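Local coordinates for type IV secretion system protein DotB (Yersinia pseudotuberculosis IP 31758, PDB 6GEF), which probably hydrolyses ATP as a P-loop ATPase of the GSP E family, serving a type IVb secretion system, at residues V45-F48 with L49-A53. Residues are numbered along the deposited sequence; the frame is centred on the assembly and turned at random.
Sequences VLEF and LAHEA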
# COMPACT_ATOMS: atom_id res chain seq x y z
N VAL A 45 -7.95 29.64 40.80
CA VAL A 45 -8.73 28.49 40.42
C VAL A 45 -9.68 28.13 41.53
O VAL A 45 -10.77 27.55 41.29
CB VAL A 45 -7.84 27.32 39.95
CG1 VAL A 45 -6.50 27.83 39.48
CG2 VAL A 45 -7.70 26.30 41.04
N LEU A 46 -9.31 28.32 42.79
CA LEU A 46 -10.23 28.11 43.91
C LEU A 46 -11.33 29.17 43.93
O LEU A 46 -12.48 28.86 44.26
CB LEU A 46 -9.47 28.08 45.22
CG LEU A 46 -8.80 26.75 45.59
CD1 LEU A 46 -7.74 27.02 46.69
CD2 LEU A 46 -9.86 25.75 46.04
N GLU A 47 -11.01 30.41 43.60
CA GLU A 47 -12.02 31.43 43.44
C GLU A 47 -13.02 31.06 42.35
O GLU A 47 -14.23 31.17 42.55
CB GLU A 47 -11.35 32.80 43.16
CG GLU A 47 -12.31 33.87 42.66
CD GLU A 47 -13.45 34.12 43.60
OE1 GLU A 47 -14.22 35.06 43.36
OE2 GLU A 47 -13.60 33.38 44.60
N PHE A 48 -12.54 30.70 41.18
CA PHE A 48 -13.42 30.19 40.13
C PHE A 48 -14.19 28.97 40.61
O PHE A 48 -15.33 28.76 40.19
CB PHE A 48 -12.63 29.88 38.85
CG PHE A 48 -12.36 31.08 38.00
CD1 PHE A 48 -13.37 31.98 37.72
CD2 PHE A 48 -11.11 31.32 37.46
CE1 PHE A 48 -13.13 33.10 36.92
CE2 PHE A 48 -10.88 32.42 36.66
CZ PHE A 48 -11.90 33.31 36.40
N LEU A 49 -13.59 28.14 41.44
CA LEU A 49 -14.26 26.91 41.89
C LEU A 49 -15.38 27.21 42.84
O LEU A 49 -16.40 26.51 42.85
CB LEU A 49 -13.23 25.95 42.51
CG LEU A 49 -13.65 24.48 42.60
CD1 LEU A 49 -12.48 23.68 43.16
CD2 LEU A 49 -14.88 24.33 43.43
N ALA A 50 -15.25 28.22 43.69
CA ALA A 50 -16.39 28.75 44.43
C ALA A 50 -17.60 29.03 43.50
O ALA A 50 -18.73 28.82 43.88
CB ALA A 50 -16.00 29.99 45.21
N HIS A 51 -17.32 29.49 42.31
CA HIS A 51 -18.36 29.85 41.35
C HIS A 51 -18.87 28.66 40.52
O HIS A 51 -19.76 28.86 39.71
CB HIS A 51 -17.88 30.96 40.40
CG HIS A 51 -17.86 32.32 41.03
ND1 HIS A 51 -18.97 33.12 41.07
CD2 HIS A 51 -16.87 33.01 41.64
CE1 HIS A 51 -18.69 34.25 41.68
NE2 HIS A 51 -17.42 34.20 42.04
N GLU A 52 -18.30 27.47 40.71
CA GLU A 52 -18.69 26.28 39.99
C GLU A 52 -18.44 26.45 38.49
O GLU A 52 -19.20 25.91 37.64
CB GLU A 52 -20.16 25.88 40.25
CG GLU A 52 -20.55 25.77 41.71
CD GLU A 52 -19.83 24.60 42.38
OE1 GLU A 52 -19.88 23.49 41.79
OE2 GLU A 52 -19.22 24.76 43.48
N ALA A 53 -17.31 27.05 38.14
CA ALA A 53 -16.90 27.13 36.74
C ALA A 53 -16.49 25.75 36.25
O ALA A 53 -15.75 25.04 36.92
CB ALA A 53 -15.76 28.11 36.57
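The imidazole of His51 crosses the carboxylate of Glu47, one turn earlier on helix 38-50, at a slant. The two flat groups stand nearly perpendicular, their planes 86° apart, and OE1 of Glu47 comes in at the edge of the imidazole, within its plane, 3.6 Å from His51 NE2. The backbone O of Glu47 sits near the same ring plane, 3.3 Å from CD2 of His51. With CG of Glu47 anti to the backbone N (chi1 166°) and the chain bent at chi2, the acid folds along the helix toward the histidine. Each polar end has its stronger partner in the chain around Phe25 and Thr27: Glu47 OE2 bonds to Thr27 OG1 and His51 NE2 to the carbonyl of Phe25, so the pair ties that N-terminal part of the chain to the helix.

On another side of the helix, CD2 of Leu46 meets CD1 of Leu49 at 4.4 Å. Leu46 packs on Val114 and Leu49 on Phe129 and Tyr131. Phe48 rests on Ile64 and Ala66, and its CB lies 4.3 Å from CB of Ala53, which covers Ala66 and Val68.

Ala50 N donates to Leu46 O (2.9 Å), and His51 N makes a weak bond to Phe48 O (3.0 Å). Glu52 then turns to positive phi (63°), and two bonds close round it: a weak one from Ala53 N to Phe48 O at 3.3 Å, and one from Glu52 N to Leu49 O. This pair makes the Schellman motif that ends helix 38-50 and sends the chain directly into strand 53-59 of the six-stranded antiparallel sheet on which the helix packs.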